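Methylornithine synthase PylB (Methanosarcina barkeri, PDB 3T7V) converts L-lysine into (3R)-3-methyl-D-ornithine by radical SAM chemistry, a step in pyrrolysine biosynthesis. Local coordinates at residues K136-P147 against A158-A167; F55-I65 against N295-P303. All coordinates share one frame; numbering follows the deposited sequence.

Running from the N terminus, the chain lays down residues 55-65 on an early barrel strand and does not return to them until 295-303, so interaction 2 closes a loop of 229 intervening residues and joins the first and late strands of the curled parallel sheet. Interaction 1 lies wholly within that span: 136-147 and 158-167, with only ten residues between them, close a local beta-alpha-beta loop. The two contacts are therefore nested and do not cross. Their centres are 16 Å apart, yet Met-144 of interaction 1 packs against Asn-62 of interaction 2, and both present side chains to the bound 5-amino-D-isoleucine inside the TIM barrel.

Interaction 1. Residues K136-P147 against A158-A167; sequences KEELGLPIMISP and AREKGANFLA. With MD0 (5-amino-D-isoleucine), chain D.
Ala-158, on the last turn of helix 152-160, puts its CB 4.2 Å from CD1 of Ile-145, packing helix on strand within a beta-alpha-beta unit of the TIM barrel: strand 143-146, this helix and the parallel strand 163-167, the strands inclined at 38°. Gly-162, at positive phi, completes a Schellman motif after the helix. The chain of Lys-136 lies across this glycine, where a CB would strike Lys-136 CG; bent early, at chi2, and extended beyond, it carries NZ to donate to Gly-162 O at 2.9 Å, in the carbonyl plane and on a lone pair. The same NZ also reaches Leu-141 O, 46° above that carbonyl's plane, so one ammonium group ties both loops together. Beyond it, Ala-163 touches CG2 of Ile-145 with its methyl. The next two backbone amides share one acceptor: Asn-164 N, at 2.8 Å, and Phe-165 N both donate to Ile-143 O. Regular parallel pairing follows, Phe-165 O taking the N-H of Ile-145, and Ile-145 O that of Ala-167. Phe-165 shares the barrel-interior face with Met-144, whose extended chain turns at its last torsion (chi3 -87°) and brings CE obliquely to the ring, 3.7 Å from Phe-165 CD1. Leu-166 is on the opposite face with Ile-145, which also packs on Phe-128 of helix 126-139; Leu-166 CD1 comes across Pro-147 at 3.7 Å from its CD. Ala-167, small and at the pocket, lies against the thioether of Met-144, its CB 3.8 Å from Met-144 SD. Beside it, Ser-146 OG is hydrogen-bonded to Asp-112 OD1 and accepts a hydrogen bond from the ligand's terminal amine, MD0 NE, at 2.9 Å; the methyl of Ala-167 sits 3.4 Å from that same Ser-146 OG.

Interaction 2. Residues F55-I65 against N295-P303; sequences FGNRVFLNCFI and NIVTSILPP. With MD0 (5-amino-D-isoleucine), chain D.
Asn-295 sets its amide ND2 over the centre of the Phe-55 ring, 3.1 Å above the plane and with amide and ring planes 80° apart, just before strands 58-68 and 296-300 pair in parallel within the TIM barrel. The amide's OD1 accepts from Ile-274 N, while ND2, besides facing the ring, gives a weak bond to Arg-272 O. Asn-295 O takes the N-H of Phe-60 in a nearly straight bond (174°). Phe-60 O then accepts from Val-297 N, and Val-297 O from Asn-62 N at 2.9 Å. A beta bulge shifts the register here: Ser-299, at positive phi, carries its N-H to a water that also makes a weak bond to Asn-62 O. Pairing resumes where Ile-300 O receives Phe-64 N at 2.8 Å. The bulge lies at the pocket for 5-amino-D-isoleucine. Thr-298 OG1 donates to the carboxylate oxygen MD0 O, and Ser-299 OG accepts from MD0 N at 2.8 Å. Phe-64, its CG turned opposite its own N (chi1 -179°), lays one ring face against the ligand, MD0 CA lying toward the rim, and the edge towards Leu-301 CD2. An alanine in place of Phe-64 would remove that face, and the ligand's CA and CB would probably be less firmly seated. The closest ring atom, Phe-64 CE1, is 3.5 Å from MD0 CB.

Interaction 1. Residues K136-P147 against A158-A167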
# COMPACT_ATOMS: atom_id res chain seq x y z
N LYS A 136 -17.91 -1.20 9.39
CA LYS A 136 -18.59 -2.05 8.41
C LYS A 136 -20.09 -1.72 8.46
O LYS A 136 -20.76 -1.65 7.42
CB LYS A 136 -18.35 -3.51 8.73
CG LYS A 136 -18.76 -4.44 7.59
CD LYS A 136 -17.73 -4.36 6.48
CE LYS A 136 -18.09 -5.38 5.45
NZ LYS A 136 -16.95 -5.43 4.42
N GLU A 137 -20.64 -1.53 9.69
CA GLU A 137 -22.08 -1.20 9.80
C GLU A 137 -22.41 0.15 9.16
O GLU A 137 -23.50 0.31 8.58
CB GLU A 137 -22.47 -1.17 11.28
CG GLU A 137 -22.62 -2.54 11.92
CD GLU A 137 -22.92 -2.39 13.42
OE1 GLU A 137 -22.88 -1.23 14.00
OE2 GLU A 137 -23.15 -3.46 14.03
N GLU A 138 -21.50 1.12 9.29
CA GLU A 138 -21.69 2.46 8.73
C GLU A 138 -21.56 2.46 7.25
O GLU A 138 -22.39 3.06 6.52
CB GLU A 138 -20.66 3.47 9.29
CG GLU A 138 -20.91 3.83 10.75
CD GLU A 138 -22.25 4.51 11.02
OE1 GLU A 138 -22.83 4.23 12.07
OE2 GLU A 138 -22.78 5.30 10.15
N LEU A 139 -20.52 1.78 6.73
CA LEU A 139 -20.22 1.94 5.29
C LEU A 139 -20.61 0.80 4.38
O LEU A 139 -20.84 1.00 3.19
CB LEU A 139 -18.66 2.12 5.13
CG LEU A 139 -18.09 3.36 5.81
CD1 LEU A 139 -16.55 3.37 5.59
CD2 LEU A 139 -18.75 4.58 5.22
N GLY A 140 -20.63 -0.40 4.90
CA GLY A 140 -20.92 -1.56 4.06
C GLY A 140 -19.87 -1.94 3.00
O GLY A 140 -20.05 -2.89 2.30
N LEU A 141 -18.79 -1.20 2.92
CA LEU A 141 -17.79 -1.33 1.86
C LEU A 141 -16.79 -2.35 2.29
O LEU A 141 -16.61 -2.68 3.49
CB LEU A 141 -16.95 0.01 1.75
CG LEU A 141 -17.71 1.17 1.05
CD1 LEU A 141 -16.89 2.43 1.20
CD2 LEU A 141 -17.91 0.81 -0.44
N PRO A 142 -16.09 -2.93 1.32
CA PRO A 142 -14.87 -3.70 1.67
C PRO A 142 -13.92 -2.93 2.53
O PRO A 142 -13.75 -1.70 2.35
CB PRO A 142 -14.22 -3.96 0.29
CG PRO A 142 -15.44 -3.89 -0.67
CD PRO A 142 -16.27 -2.77 -0.11
N ILE A 143 -13.40 -3.60 3.52
CA ILE A 143 -12.48 -2.98 4.49
C ILE A 143 -11.13 -3.64 4.42
O ILE A 143 -11.01 -4.88 4.50
CB ILE A 143 -13.00 -3.13 5.96
CG1 ILE A 143 -14.24 -2.30 6.15
CG2 ILE A 143 -11.93 -2.69 7.00
CD1 ILE A 143 -14.81 -2.46 7.56
N MET A 144 -10.10 -2.81 4.26
CA MET A 144 -8.71 -3.25 4.42
C MET A 144 -8.32 -2.83 5.84
O MET A 144 -8.67 -1.73 6.27
CB MET A 144 -7.81 -2.52 3.42
CG MET A 144 -6.32 -2.70 3.73
SD MET A 144 -5.39 -1.91 2.34
CE MET A 144 -5.35 -3.29 1.29
N ILE A 145 -7.70 -3.71 6.57
CA ILE A 145 -7.12 -3.34 7.89
C ILE A 145 -5.63 -3.39 7.79
O ILE A 145 -5.02 -4.33 7.20
CB ILE A 145 -7.69 -4.23 9.03
CG1 ILE A 145 -7.40 -5.71 8.81
CG2 ILE A 145 -9.15 -3.88 9.32
CD1 ILE A 145 -7.71 -6.59 10.05
N SER A 146 -4.98 -2.40 8.44
CA SER A 146 -3.52 -2.37 8.57
C SER A 146 -3.25 -2.13 10.06
O SER A 146 -2.98 -0.99 10.45
CB SER A 146 -2.94 -1.22 7.71
OG SER A 146 -3.38 -1.29 6.38
N PRO A 147 -3.34 -3.16 10.89
CA PRO A 147 -3.31 -2.98 12.33
C PRO A 147 -1.96 -3.30 12.94
O PRO A 147 -1.85 -3.33 14.18
CB PRO A 147 -4.34 -4.03 12.79
CG PRO A 147 -4.08 -5.19 11.85
CD PRO A 147 -3.73 -4.55 10.49
N ALA A 158 -11.87 -10.03 13.59
CA ALA A 158 -12.09 -8.92 12.66
C ALA A 158 -12.64 -9.36 11.32
O ALA A 158 -13.43 -8.65 10.72
CB ALA A 158 -10.84 -8.11 12.49
N ARG A 159 -12.26 -10.56 10.88
CA ARG A 159 -12.82 -11.18 9.66
C ARG A 159 -14.32 -11.38 9.81
O ARG A 159 -15.13 -11.04 8.94
CB ARG A 159 -12.09 -12.47 9.35
CG ARG A 159 -12.66 -13.18 8.10
CD ARG A 159 -12.49 -12.39 6.82
NE ARG A 159 -13.07 -13.14 5.72
CZ ARG A 159 -13.23 -12.63 4.51
NH1 ARG A 159 -12.79 -11.41 4.21
NH2 ARG A 159 -13.73 -13.41 3.57
N GLU A 160 -14.71 -11.89 10.97
CA GLU A 160 -16.15 -12.14 11.23
C GLU A 160 -16.99 -10.84 11.26
O GLU A 160 -18.15 -10.86 10.85
CB GLU A 160 -16.27 -12.96 12.52
CG GLU A 160 -17.68 -13.50 12.75
CD GLU A 160 -18.25 -14.49 11.70
OE1 GLU A 160 -17.56 -15.26 10.94
OE2 GLU A 160 -19.49 -14.52 11.69
N LYS A 161 -16.36 -9.70 11.63
CA LYS A 161 -17.01 -8.39 11.61
C LYS A 161 -16.99 -7.66 10.26
O LYS A 161 -17.55 -6.61 10.14
CB LYS A 161 -16.45 -7.42 12.67
CG LYS A 161 -16.59 -7.93 14.09
CD LYS A 161 -18.03 -8.20 14.45
CE LYS A 161 -18.12 -8.22 15.99
NZ LYS A 161 -19.49 -8.52 16.44
N GLY A 162 -16.27 -8.23 9.29
CA GLY A 162 -16.34 -7.75 7.88
C GLY A 162 -15.04 -7.22 7.33
O GLY A 162 -15.02 -6.68 6.21
N ALA A 163 -13.92 -7.46 7.98
CA ALA A 163 -12.66 -7.10 7.34
C ALA A 163 -12.39 -8.02 6.12
O ALA A 163 -12.56 -9.22 6.20
CB ALA A 163 -11.52 -7.19 8.36
N ASN A 164 -12.02 -7.41 5.00
CA ASN A 164 -11.78 -8.14 3.77
C ASN A 164 -10.30 -8.28 3.39
O ASN A 164 -9.97 -9.28 2.72
CB ASN A 164 -12.45 -7.40 2.60
CG ASN A 164 -13.95 -7.39 2.75
OD1 ASN A 164 -14.61 -8.41 2.44
ND2 ASN A 164 -14.44 -6.35 3.30
N PHE A 165 -9.45 -7.30 3.64
CA PHE A 165 -8.04 -7.29 3.24
C PHE A 165 -7.23 -7.07 4.50
O PHE A 165 -7.61 -6.29 5.39
CB PHE A 165 -7.83 -6.09 2.26
CG PHE A 165 -7.49 -6.44 0.87
CD1 PHE A 165 -6.14 -6.81 0.59
CD2 PHE A 165 -8.41 -6.34 -0.14
CE1 PHE A 165 -5.77 -7.10 -0.73
CE2 PHE A 165 -8.05 -6.64 -1.47
CZ PHE A 165 -6.74 -6.99 -1.75
N LEU A 166 -6.13 -7.74 4.55
CA LEU A 166 -5.08 -7.43 5.55
C LEU A 166 -3.87 -6.87 4.82
O LEU A 166 -3.32 -7.54 3.93
CB LEU A 166 -4.65 -8.70 6.30
CG LEU A 166 -3.43 -8.48 7.25
CD1 LEU A 166 -3.83 -7.56 8.37
CD2 LEU A 166 -3.02 -9.84 7.74
N ALA A 167 -3.46 -5.67 5.19
CA ALA A 167 -2.22 -5.11 4.60
C ALA A 167 -1.14 -5.17 5.66
O ALA A 167 -1.26 -4.54 6.71
CB ALA A 167 -2.50 -3.64 4.16
C MD0 D . -0.93 4.31 1.36
N MD0 D . -0.68 6.00 3.09
O MD0 D . -1.72 3.55 0.76
CA MD0 D . -1.19 4.67 2.78
CB MD0 D . -0.54 3.62 3.73
CD MD0 D . -1.10 1.27 4.67
NE MD0 D . -1.84 0.05 4.38
CG MD0 D . -1.26 2.25 3.51
CG2 MD0 D . 0.99 3.44 3.53
OXT MD0 D . 0.07 4.80 0.82

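Interaction 2. Residues F55-I65 against N295-P303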
# COMPACT_ATOMS: atom_id res chain seq x y z
N PHE A 55 -7.47 -5.02 -16.98
CA PHE A 55 -8.26 -4.03 -16.23
C PHE A 55 -8.83 -2.92 -17.06
O PHE A 55 -9.58 -2.04 -16.56
CB PHE A 55 -7.43 -3.43 -15.06
CG PHE A 55 -7.02 -4.46 -14.08
CD1 PHE A 55 -7.94 -4.92 -13.10
CD2 PHE A 55 -5.77 -5.09 -14.18
CE1 PHE A 55 -7.56 -5.93 -12.18
CE2 PHE A 55 -5.45 -6.10 -13.28
CZ PHE A 55 -6.29 -6.52 -12.25
N GLY A 56 -8.51 -2.93 -18.35
CA GLY A 56 -8.87 -1.79 -19.19
C GLY A 56 -8.33 -0.47 -18.65
O GLY A 56 -7.25 -0.42 -18.08
N ASN A 57 -9.15 0.58 -18.82
CA ASN A 57 -8.87 1.91 -18.30
C ASN A 57 -9.58 2.15 -16.98
O ASN A 57 -9.73 3.31 -16.63
CB ASN A 57 -9.25 3.01 -19.29
CG ASN A 57 -10.75 3.18 -19.44
OD1 ASN A 57 -11.55 2.24 -19.28
ND2 ASN A 57 -11.17 4.44 -19.70
N ARG A 58 -9.96 1.09 -16.27
CA ARG A 58 -10.74 1.22 -15.05
C ARG A 58 -9.84 1.13 -13.82
O ARG A 58 -8.95 0.30 -13.76
CB ARG A 58 -11.87 0.18 -14.98
CG ARG A 58 -12.83 0.15 -16.20
CD ARG A 58 -13.46 1.49 -16.52
NE ARG A 58 -14.60 1.78 -15.63
CZ ARG A 58 -15.87 1.36 -15.77
NH1 ARG A 58 -16.27 0.60 -16.82
NH2 ARG A 58 -16.75 1.73 -14.83
N VAL A 59 -10.06 2.00 -12.84
CA VAL A 59 -9.15 2.11 -11.72
C VAL A 59 -9.98 1.96 -10.45
O VAL A 59 -11.12 2.42 -10.34
CB VAL A 59 -8.51 3.57 -11.76
CG1 VAL A 59 -7.65 3.80 -10.51
CG2 VAL A 59 -7.70 3.75 -13.03
N PHE A 60 -9.37 1.34 -9.43
CA PHE A 60 -10.00 1.18 -8.11
C PHE A 60 -9.53 2.31 -7.20
O PHE A 60 -8.44 2.87 -7.42
CB PHE A 60 -9.65 -0.20 -7.51
CG PHE A 60 -10.09 -1.36 -8.35
CD1 PHE A 60 -11.43 -1.54 -8.60
CD2 PHE A 60 -9.16 -2.22 -8.90
CE1 PHE A 60 -11.85 -2.62 -9.43
CE2 PHE A 60 -9.56 -3.34 -9.66
CZ PHE A 60 -10.91 -3.49 -9.91
N LEU A 61 -10.33 2.66 -6.20
CA LEU A 61 -10.09 3.84 -5.32
C LEU A 61 -10.20 3.41 -3.86
O LEU A 61 -11.22 2.85 -3.44
CB LEU A 61 -11.10 4.93 -5.59
CG LEU A 61 -11.17 5.39 -7.02
CD1 LEU A 61 -12.38 6.32 -7.26
CD2 LEU A 61 -9.87 6.09 -7.41
N ASN A 62 -9.14 3.64 -3.06
CA ASN A 62 -9.10 3.18 -1.63
C ASN A 62 -8.92 4.39 -0.76
O ASN A 62 -7.94 5.19 -0.94
CB ASN A 62 -7.87 2.25 -1.50
CG ASN A 62 -7.83 1.44 -0.21
OD1 ASN A 62 -8.78 1.33 0.52
ND2 ASN A 62 -6.68 0.76 -0.01
N CYS A 63 -9.86 4.58 0.16
CA CYS A 63 -9.69 5.69 1.15
C CYS A 63 -8.79 5.26 2.28
O CYS A 63 -8.79 4.12 2.66
CB CYS A 63 -11.04 5.97 1.69
SG CYS A 63 -11.13 7.40 2.78
N PHE A 64 -8.00 6.15 2.79
CA PHE A 64 -7.07 5.82 3.87
C PHE A 64 -7.51 6.54 5.14
O PHE A 64 -7.55 7.79 5.19
CB PHE A 64 -5.69 6.36 3.44
CG PHE A 64 -4.61 6.06 4.46
CD1 PHE A 64 -4.33 4.73 4.77
CD2 PHE A 64 -3.91 7.06 5.12
CE1 PHE A 64 -3.37 4.38 5.72
CE2 PHE A 64 -2.93 6.73 6.08
CZ PHE A 64 -2.68 5.40 6.37
N ILE A 65 -7.78 5.78 6.17
CA ILE A 65 -8.19 6.31 7.51
C ILE A 65 -7.20 5.85 8.54
O ILE A 65 -7.25 4.70 9.04
CB ILE A 65 -9.59 5.84 7.90
CG1 ILE A 65 -10.64 6.24 6.80
CG2 ILE A 65 -9.99 6.47 9.26
CD1 ILE A 65 -12.04 5.73 7.16
N ASN A 295 -3.05 0.04 -10.77
CA ASN A 295 -4.52 -0.01 -11.09
C ASN A 295 -5.45 0.40 -9.93
O ASN A 295 -6.62 0.26 -10.05
CB ASN A 295 -4.90 -1.36 -11.73
CG ASN A 295 -4.77 -2.54 -10.76
OD1 ASN A 295 -4.15 -2.45 -9.76
ND2 ASN A 295 -5.30 -3.65 -11.10
N ILE A 296 -4.87 0.76 -8.79
CA ILE A 296 -5.67 1.21 -7.64
C ILE A 296 -5.00 2.43 -7.04
O ILE A 296 -3.77 2.44 -6.83
CB ILE A 296 -5.92 0.05 -6.61
CG1 ILE A 296 -6.68 0.56 -5.36
CG2 ILE A 296 -4.61 -0.65 -6.16
CD1 ILE A 296 -7.24 -0.65 -4.58
N VAL A 297 -5.75 3.43 -6.70
CA VAL A 297 -5.20 4.67 -6.15
C VAL A 297 -5.48 4.61 -4.62
O VAL A 297 -6.59 4.26 -4.21
CB VAL A 297 -5.83 5.93 -6.73
CG1 VAL A 297 -5.22 7.20 -6.14
CG2 VAL A 297 -5.66 5.98 -8.25
N THR A 298 -4.39 4.82 -3.84
CA THR A 298 -4.50 4.70 -2.40
C THR A 298 -3.98 5.98 -1.75
O THR A 298 -3.43 6.87 -2.40
CB THR A 298 -3.69 3.50 -1.87
OG1 THR A 298 -2.27 3.76 -1.99
CG2 THR A 298 -4.06 2.17 -2.60
N SER A 299 -4.22 6.05 -0.44
CA SER A 299 -3.82 7.23 0.35
C SER A 299 -4.68 8.44 -0.03
O SER A 299 -4.26 9.60 0.10
CB SER A 299 -2.33 7.57 0.30
OG SER A 299 -1.92 8.03 1.65
N ILE A 300 -5.90 8.16 -0.49
CA ILE A 300 -6.91 9.20 -0.72
C ILE A 300 -7.51 9.48 0.65
O ILE A 300 -7.91 8.58 1.36
CB ILE A 300 -8.00 8.69 -1.68
CG1 ILE A 300 -7.36 8.16 -2.98
CG2 ILE A 300 -8.98 9.84 -1.91
CD1 ILE A 300 -8.41 7.59 -3.93
N LEU A 301 -7.60 10.74 1.04
CA LEU A 301 -8.17 11.03 2.35
C LEU A 301 -9.63 11.37 2.27
O LEU A 301 -10.12 11.86 1.22
CB LEU A 301 -7.44 12.22 2.97
CG LEU A 301 -5.95 11.92 3.24
CD1 LEU A 301 -5.20 13.13 3.81
CD2 LEU A 301 -5.71 10.78 4.22
N PRO A 302 -10.37 11.12 3.38
CA PRO A 302 -11.74 11.55 3.50
C PRO A 302 -11.82 13.08 3.19
O PRO A 302 -10.83 13.83 3.43
CB PRO A 302 -12.01 11.29 5.00
CG PRO A 302 -11.18 10.12 5.36
CD PRO A 302 -9.88 10.51 4.63
N PRO A 303 -12.98 13.53 2.63
CA PRO A 303 -13.24 14.94 2.29
C PRO A 303 -13.02 15.85 3.52
O PRO A 303 -13.58 15.57 4.59
CB PRO A 303 -14.72 14.94 1.87
CG PRO A 303 -14.99 13.58 1.32
CD PRO A 303 -14.03 12.63 2.08
C MD0 D . -0.93 4.31 1.36
N MD0 D . -0.68 6.00 3.09
O MD0 D . -1.72 3.55 0.76
CA MD0 D . -1.19 4.67 2.78
CB MD0 D . -0.54 3.62 3.73
CD MD0 D . -1.10 1.27 4.67
NE MD0 D . -1.84 0.05 4.38
CG MD0 D . -1.26 2.25 3.51
CG2 MD0 D . 0.99 3.44 3.53
OXT MD0 D . 0.07 4.80 0.82
O HOH W 1 -8.46 -1.75 -12.09
O HOH W 2 -5.62 4.00 1.00